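Local structure of pyruvate kinase (Cryptosporidium parvum, 4DRS) at residues I63-D67 / A98-V104; F237-G241 / N279-I283. The protein probably catalyses the last step of glycolysis, the transfer of phosphate from phosphoenolpyruvate to ADP, which gives pyruvate and ATP. One frame throughout, in Å; residues are numbered along the deposited sequence.

Contact 1. Residues I63-D67 / A98-V104; sequences IGLID and ARPHSTV. With SO4 (sulfate ion), chain D.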
loop_
_atom_site.group_PDB
_atom_site.type_symbol
_atom_site.label_atom_id
_atom_site.label_comp_id
_atom_site.label_asym_id
_atom_site.label_seq_id
_atom_site.Cartn_x
_atom_site.Cartn_y
_atom_site.Cartn_z
ATOM N N ILE A 63 33.683 9.822 33.110
ATOM C CA ILE A 63 33.320 8.416 33.268
ATOM C C ILE A 63 31.814 8.302 33.502
ATOM O O ILE A 63 31.135 7.490 32.857
ATOM C CB ILE A 63 34.095 7.762 34.431
ATOM C CG1 ILE A 63 35.568 7.577 34.058
ATOM C CG2 ILE A 63 33.476 6.426 34.821
ATOM C CD1 ILE A 63 36.445 7.178 35.226
ATOM N N GLY A 64 31.300 9.131 34.412
ATOM C CA GLY A 64 29.871 9.200 34.684
ATOM C C GLY A 64 29.059 9.442 33.422
ATOM O O GLY A 64 28.071 8.751 33.177
ATOM N N LEU A 65 29.494 10.410 32.614
ATOM C CA LEU A 65 28.824 10.733 31.354
ATOM C C LEU A 65 28.790 9.561 30.374
ATOM O O LEU A 65 27.784 9.356 29.686
ATOM C CB LEU A 65 29.454 11.962 30.694
ATOM C CG LEU A 65 29.263 13.307 31.398
ATOM C CD1 LEU A 65 30.117 14.368 30.717
ATOM C CD2 LEU A 65 27.799 13.725 31.427
ATOM N N ILE A 66 29.880 8.798 30.319
ATOM C CA ILE A 66 29.912 7.566 29.535
ATOM C C ILE A 66 28.863 6.568 30.056
ATOM O O ILE A 66 28.103 5.994 29.271
ATOM C CB ILE A 66 31.326 6.931 29.508
ATOM C CG1 ILE A 66 32.343 7.913 28.899
ATOM C CG2 ILE A 66 31.315 5.606 28.745
ATOM C CD1 ILE A 66 33.792 7.504 29.046
ATOM N N ASP A 67 28.808 6.389 31.377
ATOM C CA ASP A 67 27.863 5.454 31.996
ATOM C C ASP A 67 26.406 5.841 31.752
ATOM O O ASP A 67 25.535 4.972 31.660
ATOM C CB ASP A 67 28.128 5.323 33.496
ATOM C CG ASP A 67 29.371 4.497 33.805
ATOM O OD1 ASP A 67 29.902 3.830 32.889
ATOM O OD2 ASP A 67 29.815 4.509 34.975
ATOM N N ALA A 98 39.265 4.096 31.126
ATOM C CA ALA A 98 38.613 3.474 32.272
ATOM C C ALA A 98 37.327 2.734 31.876
ATOM O O ALA A 98 36.678 2.107 32.716
ATOM C CB ALA A 98 38.325 4.517 33.342
ATOM N N ARG A 99 36.967 2.816 30.597
ATOM C CA ARG A 99 35.764 2.169 30.080
ATOM C C ARG A 99 36.058 1.403 28.786
ATOM O O ARG A 99 35.610 1.812 27.712
ATOM C CB ARG A 99 34.640 3.195 29.863
ATOM C CG ARG A 99 33.961 3.692 31.133
ATOM C CD ARG A 99 33.098 2.610 31.766
ATOM N NE ARG A 99 32.486 3.028 33.030
ATOM C CZ ARG A 99 33.090 3.007 34.218
ATOM N NH1 ARG A 99 34.357 2.607 34.329
ATOM N NH2 ARG A 99 32.426 3.401 35.302
ATOM N N PRO A 100 36.790 0.272 28.891
ATOM C CA PRO A 100 37.271 -0.482 27.725
ATOM C C PRO A 100 36.166 -1.039 26.819
ATOM O O PRO A 100 36.425 -1.315 25.644
ATOM C CB PRO A 100 38.070 -1.631 28.354
ATOM C CG PRO A 100 37.482 -1.802 29.712
ATOM C CD PRO A 100 37.124 -0.413 30.155
ATOM N N HIS A 101 34.959 -1.207 27.357
ATOM C CA HIS A 101 33.817 -1.680 26.561
ATOM C C HIS A 101 33.045 -0.560 25.905
ATOM O O HIS A 101 31.968 -0.781 25.342
ATOM C CB HIS A 101 32.881 -2.552 27.400
ATOM C CG HIS A 101 33.500 -3.858 27.858
ATOM N ND1 HIS A 101 34.266 -4.623 27.049
ATOM C CD2 HIS A 101 33.423 -4.530 29.080
ATOM C CE1 HIS A 101 34.673 -5.719 27.723
ATOM N NE2 HIS A 101 34.155 -5.662 28.965
ATOM N N SER A 102 33.585 0.654 25.976
ATOM C CA SER A 102 32.964 1.806 25.341
ATOM C C SER A 102 33.921 2.462 24.363
ATOM O O SER A 102 35.139 2.372 24.516
ATOM C CB SER A 102 32.495 2.824 26.385
ATOM O OG SER A 102 31.296 2.392 27.009
ATOM N N THR A 103 33.350 3.100 23.348
ATOM C CA THR A 103 34.109 3.900 22.397
ATOM C C THR A 103 33.566 5.319 22.482
ATOM O O THR A 103 32.356 5.525 22.412
ATOM C CB THR A 103 33.980 3.347 20.961
ATOM O OG1 THR A 103 34.320 1.955 20.949
ATOM C CG2 THR A 103 34.911 4.081 20.012
ATOM N N VAL A 104 34.459 6.290 22.658
ATOM C CA VAL A 104 34.063 7.696 22.739
ATOM C C VAL A 104 34.699 8.481 21.595
ATOM O O VAL A 104 35.920 8.475 21.435
ATOM C CB VAL A 104 34.452 8.328 24.098
ATOM C CG1 VAL A 104 34.024 9.789 24.168
ATOM C CG2 VAL A 104 33.843 7.545 25.255
HETATM S S SO4 D . 29.980 1.290 22.028
HETATM O O1 SO4 D . 30.480 -0.018 22.504
HETATM O O2 SO4 D . 28.499 1.302 22.043
HETATM O O3 SO4 D . 30.487 2.343 22.944
HETATM O O4 SO4 D . 30.469 1.517 20.646
#
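R99 lays its side chain across I63, I66 and D67, on one face of helix 59-68. Its guanidinium meets D67 in a two-pronged salt bridge: NE of R99 is 2.7 Å from OD1 of D67, and NH2 of R99 is 2.9 Å from OD2 of D67. Both hydrogen bonds are nearly straight. The third nitrogen, R99 NH1, bonds back to A98 O at 2.9 Å. I63 covers one face of the guanidinium, with I63 CG2 3.2 Å from R99 NH2. I63 CD1 lies 3.8 Å from A98 CB; further along the loop, I66 CD1 lies 3.8 Å from V104 CG2. I66 CG2 also meets R99 CG at 4.0 Å and S102 OG at 3.7 Å. A type I turn, R99 to S102, leads to T103, whose N bonds O3 of a sulfate at 3.0 Å. The ion, probably from the crystallisation liquor, is also hydrogen-bonded by K464, K470 and T471. The contact joins helix 59-68 to the loop that leads from helix 82-97 into barrel strand 105-109.

Contact 2. Residues F237-G241 / N279-I283; sequences FVQNG and NFDSI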
loop_
_atom_site.group_PDB
_atom_site.type_symbol
_atom_site.label_atom_id
_atom_site.label_comp_id
_atom_site.label_asym_id
_atom_site.label_seq_id
_atom_site.Cartn_x
_atom_site.Cartn_y
_atom_site.Cartn_z
ATOM N N PHE A 237 28.261 27.808 11.353
ATOM C CA PHE A 237 27.725 28.761 10.362
ATOM C C PHE A 237 28.124 28.497 8.907
ATOM O O PHE A 237 28.454 29.429 8.179
ATOM C CB PHE A 237 28.079 30.214 10.739
ATOM C CG PHE A 237 27.273 30.762 11.884
ATOM C CD1 PHE A 237 26.075 31.441 11.651
ATOM C CD2 PHE A 237 27.710 30.609 13.198
ATOM C CE1 PHE A 237 25.327 31.946 12.704
ATOM C CE2 PHE A 237 26.969 31.112 14.254
ATOM C CZ PHE A 237 25.772 31.778 14.008
ATOM N N VAL A 238 28.094 27.237 8.487
ATOM C CA VAL A 238 28.325 26.896 7.081
ATOM C C VAL A 238 27.185 27.471 6.247
ATOM O O VAL A 238 26.023 27.409 6.653
ATOM C CB VAL A 238 28.449 25.371 6.878
ATOM C CG1 VAL A 238 28.547 25.013 5.402
ATOM C CG2 VAL A 238 29.668 24.850 7.625
ATOM N N GLN A 239 27.520 28.041 5.092
ATOM C CA GLN A 239 26.537 28.746 4.267
ATOM C C GLN A 239 26.455 28.249 2.825
ATOM O O GLN A 239 25.471 28.514 2.133
ATOM C CB GLN A 239 26.807 30.247 4.301
ATOM C CG GLN A 239 26.594 30.858 5.678
ATOM C CD GLN A 239 26.871 32.350 5.734
ATOM O OE1 GLN A 239 26.406 33.035 6.649
ATOM N NE2 GLN A 239 27.629 32.863 4.766
ATOM N N ASN A 240 27.489 27.534 2.381
ATOM C CA ASN A 240 27.515 26.919 1.052
ATOM C C ASN A 240 28.576 25.831 0.972
ATOM O O ASN A 240 29.422 25.724 1.859
ATOM C CB ASN A 240 27.745 27.973 -0.035
ATOM C CG ASN A 240 28.788 28.995 0.361
ATOM O OD1 ASN A 240 29.956 28.662 0.566
ATOM N ND2 ASN A 240 28.369 30.248 0.487
ATOM N N GLY A 241 28.524 25.034 -0.096
ATOM C CA GLY A 241 29.479 23.946 -0.322
ATOM C C GLY A 241 30.934 24.378 -0.350
ATOM O O GLY A 241 31.827 23.588 -0.039
ATOM N N ASN A 279 20.995 26.899 0.970
ATOM C CA ASN A 279 22.005 26.086 0.295
ATOM C C ASN A 279 22.179 24.683 0.878
ATOM O O ASN A 279 23.186 24.018 0.607
ATOM C CB ASN A 279 23.345 26.821 0.273
ATOM C CG ASN A 279 23.315 28.052 -0.607
ATOM O OD1 ASN A 279 23.079 27.960 -1.809
ATOM N ND2 ASN A 279 23.552 29.211 -0.011
ATOM N N PHE A 280 21.187 24.230 1.645
ATOM C CA PHE A 280 21.279 22.964 2.363
ATOM C C PHE A 280 21.758 21.801 1.503
ATOM O O PHE A 280 22.704 21.115 1.874
ATOM C CB PHE A 280 19.961 22.596 3.056
ATOM C CG PHE A 280 20.017 21.275 3.767
ATOM C CD1 PHE A 280 20.636 21.166 5.013
ATOM C CD2 PHE A 280 19.500 20.129 3.178
ATOM C CE1 PHE A 280 20.712 19.946 5.661
ATOM C CE2 PHE A 280 19.577 18.906 3.824
ATOM C CZ PHE A 280 20.182 18.813 5.065
ATOM N N ASP A 281 21.103 21.585 0.364
ATOM C CA ASP A 281 21.392 20.439 -0.502
ATOM C C ASP A 281 22.868 20.339 -0.864
ATOM O O ASP A 281 23.466 19.273 -0.765
ATOM C CB ASP A 281 20.530 20.486 -1.768
ATOM C CG ASP A 281 19.063 20.213 -1.486
ATOM O OD1 ASP A 281 18.754 19.321 -0.660
ATOM O OD2 ASP A 281 18.214 20.891 -2.096
ATOM N N SER A 282 23.440 21.468 -1.268
ATOM C CA SER A 282 24.852 21.574 -1.596
ATOM C C SER A 282 25.728 21.234 -0.379
ATOM O O SER A 282 26.660 20.433 -0.477
ATOM C CB SER A 282 25.138 22.987 -2.112
ATOM O OG SER A 282 26.525 23.255 -2.193
ATOM N N ILE A 283 25.400 21.830 0.764
ATOM C CA ILE A 283 26.145 21.621 1.999
ATOM C C ILE A 283 26.083 20.154 2.446
ATOM O O ILE A 283 27.118 19.535 2.718
ATOM C CB ILE A 283 25.644 22.562 3.116
ATOM C CG1 ILE A 283 25.850 24.024 2.701
ATOM C CG2 ILE A 283 26.353 22.264 4.430
ATOM C CD1 ILE A 283 25.009 25.024 3.462
HETATM O O HOH W 1 26.655 25.960 -2.579
#
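I283 has the most surface covered here, followed by G241, with V238 and Q239 next. The I283 side chain starts sideways, but its tip reaches the backbone of the 237-241 loop. I283 CD1 is 3.6 Å from the carbonyl carbon C of Q239 and 3.7 Å from N of N240, so the methyl packs on the peptide between them. I283 CG2 meets V238 CG1 at 3.6 Å, an apolar pair that faces inward. Both side chains also touch S269 of strand 266-271, and I283 reaches I290 of strand 289-293.

G241 brings its backbone close to the first turn of helix 280-286. The CA atoms of G241 and I283 are 4.7 Å apart. A side chain would fit poorly here, because an ideal CB on G241 would clash with S282 OG. One water bridges the two segments, 3.2 Å from G241 N and 2.7 Å from S282 OG.

Q239 contributes its backbone: N279 ND2 donates to Q239 O at 3.0 Å, with a bent angle of 131°. The CA-to-CB bond of Q239 points away, and its OE1 is hydrogen-bonded to N273 ND2.

In the TIM barrel of pyruvate kinase, this contact packs the loop between strand 232-235 and helix 241-252 against the start of helix 280-286. That helix lies between strands 266-271 and 289-293, as expected of the repeated beta-alpha units of this fold.

Overall arrangement
Both contacts belong to the TIM barrel domain, but they share no segment and do not touch. Their centres are 34 Å apart, on opposite sides of the chain's centre. Each joins a helix to a loop at one end of a barrel strand. In contact 1 the loop runs into its strand, 105-109; in contact 2 it follows its strand, 232-235. Both are partly buried, but contact 2 has three buried touching residues and none exposed, against two buried and one exposed, D67, in contact 1. Both use isoleucine packing. Contact 1 adds a salt bridge; contact 2 adds close backbone approach, one hydrogen bond from a side-chain amide to a carbonyl and a bridging water.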